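Local coordinates for NAD-dependent protein deacylase 2 (Archaeoglobus fulgidus, PDB 4TWJ) that removes acyl groups from lysine side chains of proteins, consuming NAD, and deacetylates the archaeal chromatin protein Alba, which raises its affinity for DNA, at residues A181-S192 with A206-N217; V114-D122 with P160-P170. All coordinates share one frame; numbering follows the deposited sequence.

Both interactions lie in the sirtuin domain and reach the same six-stranded parallel sheet. Interaction 1 pairs two of its inner strands, 186-190 and 212-217, and ends in G191, S192 and N217, residues that bind NAD. Interaction 2 begins at the edge strand 114-116 and joins the turn that carries H118, the predicted proton acceptor, to the chain leaving the zinc-bearing part of the protein; it also borders the bound peptide. The centres of interactions 1 and 2 are about 22 Å apart and their nearest atoms about 7 Å. Q100, another NAD-binding residue, links them: its side chain bonds S192 OG, and its backbone oxygen takes a bond from H118 ND1. Helix 171-182 connects them along the chain.

Interaction 1: A181-S192 with A206-N217; sequences AKHCDAFMVVGS and AKKAGAKMIIVN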
loop_
_atom_site.group_PDB
_atom_site.type_symbol
_atom_site.label_atom_id
_atom_site.label_comp_id
_atom_site.label_asym_id
_atom_site.label_seq_id
_atom_site.Cartn_x
_atom_site.Cartn_y
_atom_site.Cartn_z
ATOM N N ALA A 181 11.172 6.572 6.461
ATOM C CA ALA A 181 11.980 6.824 5.266
ATOM C C ALA A 181 13.301 7.518 5.605
ATOM O O ALA A 181 14.342 7.173 5.051
ATOM C CB ALA A 181 11.198 7.648 4.257
ATOM N N LYS A 182 13.252 8.476 6.528
ATOM C CA LYS A 182 14.440 9.250 6.912
ATOM C C LYS A 182 15.482 8.447 7.675
ATOM O O LYS A 182 16.656 8.822 7.682
ATOM C CB LYS A 182 14.039 10.460 7.766
ATOM C CG LYS A 182 13.366 11.559 6.973
ATOM C CD LYS A 182 12.759 12.625 7.865
ATOM C CE LYS A 182 13.789 13.596 8.403
ATOM N NZ LYS A 182 13.197 14.965 8.475
ATOM N N HIS A 183 15.067 7.362 8.323
ATOM C CA HIS A 183 15.953 6.641 9.230
ATOM C C HIS A 183 16.045 5.146 8.952
ATOM O O HIS A 183 16.327 4.354 9.846
ATOM C CB HIS A 183 15.543 6.941 10.672
ATOM C CG HIS A 183 15.625 8.397 10.996
ATOM N ND1 HIS A 183 14.512 9.190 11.163
ATOM C CD2 HIS A 183 16.692 9.224 11.094
ATOM C CE1 HIS A 183 14.893 10.433 11.386
ATOM N NE2 HIS A 183 16.209 10.483 11.343
ATOM N N CYS A 184 15.839 4.771 7.693
ATOM C CA CYS A 184 16.032 3.397 7.258
ATOM C C CYS A 184 17.345 3.324 6.490
ATOM O O CYS A 184 17.819 4.333 5.966
ATOM C CB CYS A 184 14.867 2.941 6.368
ATOM S SG CYS A 184 14.765 3.731 4.748
ATOM N N ASP A 185 17.941 2.140 6.433
ATOM C CA ASP A 185 19.116 1.931 5.581
ATOM C C ASP A 185 18.823 1.044 4.375
ATOM O O ASP A 185 19.702 0.812 3.545
ATOM C CB ASP A 185 20.308 1.400 6.381
ATOM C CG ASP A 185 20.010 0.111 7.114
ATOM O OD1 ASP A 185 18.866 -0.389 7.067
ATOM O OD2 ASP A 185 20.943 -0.407 7.768
ATOM N N ALA A 186 17.585 0.560 4.279
ATOM C CA ALA A 186 17.115 -0.155 3.099
ATOM C C ALA A 186 15.643 0.170 2.880
ATOM O O ALA A 186 14.859 0.176 3.825
ATOM C CB ALA A 186 17.310 -1.653 3.269
ATOM N N PHE A 187 15.278 0.446 1.633
ATOM C CA PHE A 187 13.917 0.851 1.290
ATOM C C PHE A 187 13.533 0.097 0.025
ATOM O O PHE A 187 14.152 0.292 -1.022
ATOM C CB PHE A 187 13.869 2.364 1.070
ATOM C CG PHE A 187 12.479 2.945 1.053
ATOM C CD1 PHE A 187 11.955 3.556 2.182
ATOM C CD2 PHE A 187 11.707 2.914 -0.104
ATOM C CE1 PHE A 187 10.685 4.109 2.163
ATOM C CE2 PHE A 187 10.437 3.467 -0.126
ATOM C CZ PHE A 187 9.929 4.064 1.010
ATOM N N MET A 188 12.548 -0.790 0.132
ATOM C CA MET A 188 12.153 -1.637 -0.993
ATOM C C MET A 188 10.738 -1.303 -1.442
ATOM O O MET A 188 9.782 -1.481 -0.687
ATOM C CB MET A 188 12.257 -3.120 -0.625
ATOM C CG MET A 188 11.810 -4.057 -1.743
ATOM S SD MET A 188 12.327 -5.772 -1.527
ATOM C CE MET A 188 11.469 -6.204 -0.020
ATOM N N VAL A 189 10.621 -0.802 -2.670
ATOM C CA VAL A 189 9.326 -0.526 -3.286
ATOM C C VAL A 189 8.838 -1.797 -3.983
ATOM O O VAL A 189 9.604 -2.432 -4.714
ATOM C CB VAL A 189 9.433 0.629 -4.308
ATOM C CG1 VAL A 189 8.146 0.769 -5.119
ATOM C CG2 VAL A 189 9.766 1.933 -3.594
ATOM N N VAL A 190 7.583 -2.172 -3.740
ATOM C CA VAL A 190 6.975 -3.343 -4.386
ATOM C C VAL A 190 5.593 -2.988 -4.944
ATOM O O VAL A 190 4.688 -2.630 -4.196
ATOM C CB VAL A 190 6.823 -4.534 -3.411
ATOM C CG1 VAL A 190 6.319 -5.772 -4.147
ATOM C CG2 VAL A 190 8.141 -4.833 -2.707
ATOM N N GLY A 191 5.434 -3.102 -6.259
ATOM C CA GLY A 191 4.133 -2.910 -6.885
ATOM C C GLY A 191 3.606 -1.490 -6.840
ATOM O O GLY A 191 2.421 -1.280 -6.587
ATOM N N SER A 192 4.479 -0.514 -7.080
ATOM C CA SER A 192 4.050 0.881 -7.231
ATOM C C SER A 192 4.796 1.570 -8.366
ATOM O O SER A 192 6.004 1.397 -8.520
ATOM C CB SER A 192 4.257 1.663 -5.934
ATOM O OG SER A 192 3.861 3.021 -6.095
ATOM N N ALA A 206 14.025 8.541 1.484
ATOM C CA ALA A 206 14.923 7.451 1.883
ATOM C C ALA A 206 16.238 7.500 1.099
ATOM O O ALA A 206 17.315 7.304 1.665
ATOM C CB ALA A 206 14.239 6.103 1.696
ATOM N N LYS A 207 16.136 7.782 -0.197
ATOM C CA LYS A 207 17.310 7.915 -1.068
ATOM C C LYS A 207 18.228 9.041 -0.580
ATOM O O LYS A 207 19.441 8.846 -0.444
ATOM C CB LYS A 207 16.857 8.170 -2.511
ATOM C CG LYS A 207 17.969 8.451 -3.510
ATOM C CD LYS A 207 18.702 7.200 -3.932
ATOM C CE LYS A 207 19.598 7.495 -5.128
ATOM N NZ LYS A 207 20.280 6.274 -5.609
ATOM N N LYS A 208 17.650 10.208 -0.309
ATOM C CA LYS A 208 18.417 11.348 0.209
ATOM C C LYS A 208 19.088 11.022 1.546
ATOM O O LYS A 208 20.189 11.503 1.835
ATOM C CB LYS A 208 17.511 12.576 0.361
ATOM C CG LYS A 208 18.170 13.774 1.037
ATOM C CD LYS A 208 17.189 14.901 1.314
ATOM C CE LYS A 208 16.908 15.736 0.077
ATOM N NZ LYS A 208 16.213 17.011 0.414
ATOM N N ALA A 209 18.421 10.197 2.352
ATOM C CA ALA A 209 18.929 9.786 3.661
ATOM C C ALA A 209 20.016 8.703 3.589
ATOM O O ALA A 209 20.578 8.327 4.621
ATOM C CB ALA A 209 17.779 9.318 4.538
ATOM N N GLY A 210 20.298 8.196 2.390
ATOM C CA GLY A 210 21.393 7.249 2.178
ATOM C C GLY A 210 21.001 5.783 2.209
ATOM O O GLY A 210 21.871 4.906 2.251
ATOM N N ALA A 211 19.700 5.503 2.172
ATOM C CA ALA A 211 19.221 4.121 2.166
ATOM C C ALA A 211 19.555 3.435 0.846
ATOM O O ALA A 211 19.587 4.066 -0.209
ATOM C CB ALA A 211 17.717 4.075 2.404
ATOM N N LYS A 212 19.798 2.134 0.915
ATOM C CA LYS A 212 19.926 1.318 -0.287
ATOM C C LYS A 212 18.527 1.083 -0.834
ATOM O O LYS A 212 17.619 0.698 -0.089
ATOM C CB LYS A 212 20.601 -0.011 0.036
ATOM C CG LYS A 212 22.000 0.124 0.627
ATOM C CD LYS A 212 22.957 0.874 -0.283
ATOM C CE LYS A 212 23.179 0.151 -1.599
ATOM N NZ LYS A 212 24.345 0.705 -2.343
ATOM N N MET A 213 18.361 1.319 -2.132
ATOM C CA MET A 213 17.042 1.384 -2.751
ATOM C C MET A 213 16.793 0.183 -3.656
ATOM O O MET A 213 17.563 -0.073 -4.584
ATOM C CB MET A 213 16.920 2.673 -3.565
ATOM C CG MET A 213 17.171 3.956 -2.788
ATOM S SD MET A 213 16.026 4.268 -1.426
ATOM C CE MET A 213 14.469 4.315 -2.307
ATOM N N ILE A 214 15.704 -0.537 -3.386
ATOM C CA ILE A 214 15.309 -1.717 -4.157
ATOM C C ILE A 214 13.908 -1.492 -4.726
ATOM O O ILE A 214 13.036 -0.978 -4.028
ATOM C CB ILE A 214 15.277 -2.987 -3.272
ATOM C CG1 ILE A 214 16.645 -3.238 -2.623
ATOM C CG2 ILE A 214 14.845 -4.204 -4.082
ATOM C CD1 ILE A 214 16.583 -4.127 -1.404
ATOM N N ILE A 215 13.690 -1.865 -5.987
ATOM C CA ILE A 215 12.347 -1.807 -6.566
ATOM C C ILE A 215 11.997 -3.137 -7.232
ATOM O O ILE A 215 12.825 -3.728 -7.925
ATOM C CB ILE A 215 12.178 -0.604 -7.534
ATOM C CG1 ILE A 215 10.724 -0.466 -7.990
ATOM C CG2 ILE A 215 13.121 -0.696 -8.729
ATOM C CD1 ILE A 215 10.404 0.919 -8.508
ATOM N N VAL A 216 10.775 -3.601 -6.978
ATOM C CA VAL A 216 10.238 -4.818 -7.571
ATOM C C VAL A 216 8.895 -4.472 -8.207
ATOM O O VAL A 216 7.961 -4.076 -7.510
ATOM C CB VAL A 216 10.029 -5.920 -6.511
ATOM C CG1 VAL A 216 9.441 -7.178 -7.143
ATOM C CG2 VAL A 216 11.337 -6.235 -5.800
ATOM N N ASN A 217 8.812 -4.617 -9.529
ATOM C CA ASN A 217 7.614 -4.262 -10.282
ATOM C C ASN A 217 7.470 -5.145 -11.507
ATOM O O ASN A 217 8.457 -5.675 -12.009
ATOM C CB ASN A 217 7.687 -2.807 -10.755
ATOM C CG ASN A 217 7.067 -1.824 -9.779
ATOM O OD1 ASN A 217 6.050 -2.109 -9.148
ATOM N ND2 ASN A 217 7.655 -0.635 -9.691
HETATM O O HOH W 1 20.562 5.372 5.620
#
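Strands 186-190 and 212-217 are parallel neighbours in the Rossmann-like sheet of the sirtuin, with axes 4.5 Å apart. Six backbone hydrogen bonds join them, from K212 N to D185 O (2.9 Å) at one end to G191 N and V216 O (3.0 Å) at the other. On one side of the sheet F187 and M213 run side by side in a Met-aromatic contact, M213 SD 5.5 Å from the centroid of the F187 ring and oblique to it. The ring of F187, its CG swung opposite the backbone N (chi1 -165°), also reaches A206, whose CB lies 3.5 Å from F187 CD1. V189 and I215 continue this face, while M188 CG meets I214 CG2 at 3.8 Å on the other. Helix 201-208 completes the beta-alpha-beta crossover between the strands; it ends in a Schellman motif at G210, and a water there donates to both C184 O and A209 O. At the end of the strands, where NAD binds, the amide of N217 reaches across to the G191-S192 backbone: ND2 donates to S192 O at 2.9 Å from above the carbonyl plane, and OD1 lies 3.1 Å from G191 CA. With an alanine here this amide is gone, and S192 O would probably lose the ND2 donor, leaving the loop freer to shift. S192 OG itself is held by Q100.

Interaction 2: V114-D122 with P160-P170; sequences VLELHGSMD and PRVVLFGEPLP
H118 and V163 meet through backbone and side chain alike: V163 N donates to H118 O at 2.8 Å, nearly straight (164°) but from above the carbonyl plane. Two residues further along, S120 N gives a longer bond of 3.1 Å to R161 O, also from above the plane. These two bonds flank G119 and V162, a non-hydrogen-bonded antiparallel pair. A side chain on G119 would run into R161 O, and its positive phi also suits glycine.

H118 O takes a second, weaker contact from V162 CA, and R161 O likewise one from G119 CA. L117 O fares differently: it is buried with no polar partner in the model, walled in by L169 CG at 3.3 Å and by P170 CD. S120 OG accepts from D122 N in an ST turn, and L164 N is taken up by E167 OE2. The imidazole of H118, the predicted proton acceptor, has L169 CG at its edge, 4.1 Å from CD2, while its ND1 bonds Q100 O. V163 O is bonded by the modified side chain of the bound peptide, which also packs on H118, V162 and L169; these residues line the site for the acylated lysine, as in other sirtuins. M121 folds back on itself (chi2 -66°, chi3 -61°), which brings its SD to 3.8 Å from P160 CB.

R161 reaches away to a salt bridge with D125. Helix 60-73 packs on M121 and P160 through W64, helix 171-182 lies against L117, and strand 94-99 pairs with strand 114-116 at the edge of the parallel sheet.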
loop_
_atom_site.group_PDB
_atom_site.type_symbol
_atom_site.label_atom_id
_atom_site.label_comp_id
_atom_site.label_asym_id
_atom_site.label_seq_id
_atom_site.Cartn_x
_atom_site.Cartn_y
_atom_site.Cartn_z
ATOM N N VAL A 114 2.182 -1.707 10.064
ATOM C CA VAL A 114 1.691 -1.277 8.752
ATOM C C VAL A 114 1.189 0.165 8.818
ATOM O O VAL A 114 0.302 0.488 9.613
ATOM C CB VAL A 114 0.552 -2.192 8.245
ATOM C CG1 VAL A 114 0.037 -1.724 6.889
ATOM C CG2 VAL A 114 1.024 -3.638 8.167
ATOM N N LEU A 115 1.770 1.025 7.985
ATOM C CA LEU A 115 1.364 2.423 7.890
ATOM C C LEU A 115 0.492 2.621 6.651
ATOM O O LEU A 115 0.979 2.585 5.516
ATOM C CB LEU A 115 2.595 3.333 7.848
ATOM C CG LEU A 115 3.471 3.284 9.104
ATOM C CD1 LEU A 115 4.779 4.032 8.888
ATOM C CD2 LEU A 115 2.724 3.846 10.307
ATOM N N GLU A 116 -0.805 2.809 6.884
ATOM C CA GLU A 116 -1.789 2.941 5.811
ATOM C C GLU A 116 -1.918 4.401 5.387
ATOM O O GLU A 116 -2.712 5.166 5.946
ATOM C CB GLU A 116 -3.141 2.370 6.253
ATOM C CG GLU A 116 -3.112 0.862 6.453
ATOM C CD GLU A 116 -4.429 0.302 6.947
ATOM O OE1 GLU A 116 -4.906 -0.687 6.355
ATOM O OE2 GLU A 116 -4.978 0.846 7.927
ATOM N N LEU A 117 -1.117 4.780 4.397
ATOM C CA LEU A 117 -1.070 6.156 3.916
ATOM C C LEU A 117 -2.419 6.667 3.446
ATOM O O LEU A 117 -2.721 7.847 3.600
ATOM C CB LEU A 117 -0.081 6.282 2.758
ATOM C CG LEU A 117 1.391 6.029 3.080
ATOM C CD1 LEU A 117 2.199 6.134 1.794
ATOM C CD2 LEU A 117 1.913 6.989 4.135
ATOM N N HIS A 118 -3.220 5.782 2.865
ATOM C CA HIS A 118 -4.501 6.177 2.291
ATOM C C HIS A 118 -5.687 5.598 3.047
ATOM O O HIS A 118 -6.796 5.525 2.506
ATOM C CB HIS A 118 -4.540 5.777 0.823
ATOM C CG HIS A 118 -3.470 6.428 0.006
ATOM N ND1 HIS A 118 -2.852 5.801 -1.052
ATOM C CD2 HIS A 118 -2.900 7.654 0.103
ATOM C CE1 HIS A 118 -1.954 6.615 -1.580
ATOM N NE2 HIS A 118 -1.964 7.746 -0.898
ATOM N N GLY A 119 -5.457 5.226 4.304
ATOM C CA GLY A 119 -6.502 4.654 5.147
ATOM C C GLY A 119 -6.925 3.273 4.696
ATOM O O GLY A 119 -6.138 2.529 4.107
ATOM N N SER A 120 -8.178 2.923 4.976
ATOM C CA SER A 120 -8.707 1.609 4.612
ATOM C C SER A 120 -10.225 1.610 4.649
ATOM O O SER A 120 -10.835 2.560 5.129
ATOM C CB SER A 120 -8.192 0.535 5.572
ATOM O OG SER A 120 -8.875 0.597 6.812
ATOM N N MET A 121 -10.818 0.522 4.167
ATOM C CA MET A 121 -12.274 0.369 4.138
ATOM C C MET A 121 -12.872 -0.001 5.496
ATOM O O MET A 121 -14.092 -0.009 5.643
ATOM C CB MET A 121 -12.666 -0.716 3.127
ATOM C CG MET A 121 -12.249 -0.431 1.696
ATOM S SD MET A 121 -13.094 0.998 1.001
ATOM C CE MET A 121 -14.797 0.475 1.080
ATOM N N ASP A 122 -12.017 -0.290 6.478
ATOM C CA ASP A 122 -12.436 -0.830 7.780
ATOM C C ASP A 122 -13.516 -0.016 8.497
ATOM O O ASP A 122 -14.438 -0.585 9.082
ATOM C CB ASP A 122 -11.218 -0.951 8.703
ATOM C CG ASP A 122 -11.470 -1.863 9.884
ATOM O OD1 ASP A 122 -11.985 -2.981 9.673
ATOM O OD2 ASP A 122 -11.151 -1.464 11.023
ATOM N N PRO A 160 -16.012 5.723 3.134
ATOM C CA PRO A 160 -15.041 4.970 3.919
ATOM C C PRO A 160 -13.897 5.873 4.351
ATOM O O PRO A 160 -13.634 6.885 3.697
ATOM C CB PRO A 160 -14.553 3.900 2.942
ATOM C CG PRO A 160 -14.712 4.517 1.599
ATOM C CD PRO A 160 -15.879 5.458 1.688
ATOM N N ARG A 161 -13.215 5.510 5.435
ATOM C CA ARG A 161 -12.057 6.277 5.903
ATOM C C ARG A 161 -10.828 5.965 5.048
ATOM O O ARG A 161 -9.784 5.515 5.534
ATOM C CB ARG A 161 -11.813 6.039 7.393
ATOM C CG ARG A 161 -12.904 6.656 8.239
ATOM C CD ARG A 161 -12.590 6.625 9.721
ATOM N NE ARG A 161 -13.762 7.031 10.492
ATOM C CZ ARG A 161 -13.894 6.890 11.809
ATOM N NH1 ARG A 161 -12.917 6.355 12.539
ATOM N NH2 ARG A 161 -15.012 7.290 12.403
ATOM N N VAL A 162 -11.000 6.219 3.758
ATOM C CA VAL A 162 -9.973 6.075 2.749
ATOM C C VAL A 162 -9.664 7.480 2.267
ATOM O O VAL A 162 -10.565 8.312 2.151
ATOM C CB VAL A 162 -10.488 5.217 1.576
ATOM C CG1 VAL A 162 -9.596 5.346 0.344
ATOM C CG2 VAL A 162 -10.608 3.763 2.006
ATOM N N VAL A 163 -8.393 7.746 1.995
ATOM C CA VAL A 163 -7.995 9.006 1.391
ATOM C C VAL A 163 -8.302 8.920 -0.099
ATOM O O VAL A 163 -7.675 8.144 -0.818
ATOM C CB VAL A 163 -6.492 9.280 1.590
ATOM C CG1 VAL A 163 -6.096 10.596 0.932
ATOM C CG2 VAL A 163 -6.149 9.303 3.074
ATOM N N LEU A 164 -9.279 9.701 -0.556
ATOM C CA LEU A 164 -9.570 9.796 -1.979
ATOM C C LEU A 164 -8.659 10.841 -2.596
ATOM O O LEU A 164 -8.095 11.675 -1.889
ATOM C CB LEU A 164 -11.029 10.197 -2.208
ATOM C CG LEU A 164 -12.064 9.230 -1.637
ATOM C CD1 LEU A 164 -13.469 9.759 -1.893
ATOM C CD2 LEU A 164 -11.887 7.845 -2.229
ATOM N N PHE A 165 -8.517 10.802 -3.917
ATOM C CA PHE A 165 -7.768 11.848 -4.607
ATOM C C PHE A 165 -8.370 13.208 -4.264
ATOM O O PHE A 165 -9.590 13.361 -4.208
ATOM C CB PHE A 165 -7.740 11.604 -6.118
ATOM C CG PHE A 165 -6.782 10.519 -6.529
ATOM C CD1 PHE A 165 -5.450 10.815 -6.782
ATOM C CD2 PHE A 165 -7.204 9.201 -6.642
ATOM C CE1 PHE A 165 -4.558 9.820 -7.148
ATOM C CE2 PHE A 165 -6.318 8.200 -7.010
ATOM C CZ PHE A 165 -4.990 8.509 -7.262
ATOM N N GLY A 166 -7.503 14.174 -3.977
ATOM C CA GLY A 166 -7.929 15.511 -3.577
ATOM C C GLY A 166 -8.060 15.721 -2.077
ATOM O O GLY A 166 -8.362 16.832 -1.640
ATOM N N GLU A 167 -7.829 14.671 -1.286
ATOM C CA GLU A 167 -7.848 14.775 0.174
ATOM C C GLU A 167 -6.436 14.721 0.743
ATOM O O GLU A 167 -5.571 14.051 0.186
ATOM C CB GLU A 167 -8.657 13.633 0.791
ATOM C CG GLU A 167 -10.119 13.616 0.394
ATOM C CD GLU A 167 -10.944 12.706 1.281
ATOM O OE1 GLU A 167 -11.653 13.224 2.175
ATOM O OE2 GLU A 167 -10.872 11.477 1.100
ATOM N N PRO A 168 -6.205 15.400 1.880
ATOM C CA PRO A 168 -4.919 15.264 2.553
ATOM C C PRO A 168 -4.815 13.919 3.265
ATOM O O PRO A 168 -5.834 13.286 3.555
ATOM C CB PRO A 168 -4.939 16.411 3.566
ATOM C CG PRO A 168 -6.377 16.576 3.897
ATOM C CD PRO A 168 -7.129 16.272 2.629
ATOM N N LEU A 169 -3.593 13.479 3.538
ATOM C CA LEU A 169 -3.385 12.189 4.187
ATOM C C LEU A 169 -3.474 12.351 5.697
ATOM O O LEU A 169 -3.272 13.454 6.210
ATOM C CB LEU A 169 -2.022 11.604 3.815
ATOM C CG LEU A 169 -1.953 10.881 2.469
ATOM C CD1 LEU A 169 -2.263 11.802 1.301
ATOM C CD2 LEU A 169 -0.581 10.244 2.309
ATOM N N PRO A 170 -3.761 11.251 6.414
ATOM C CA PRO A 170 -3.753 11.319 7.875
ATOM C C PRO A 170 -2.373 11.739 8.381
ATOM O O PRO A 170 -1.360 11.156 7.984
ATOM C CB PRO A 170 -4.110 9.890 8.308
ATOM C CG PRO A 170 -3.864 9.035 7.116
ATOM C CD PRO A 170 -4.108 9.906 5.926
#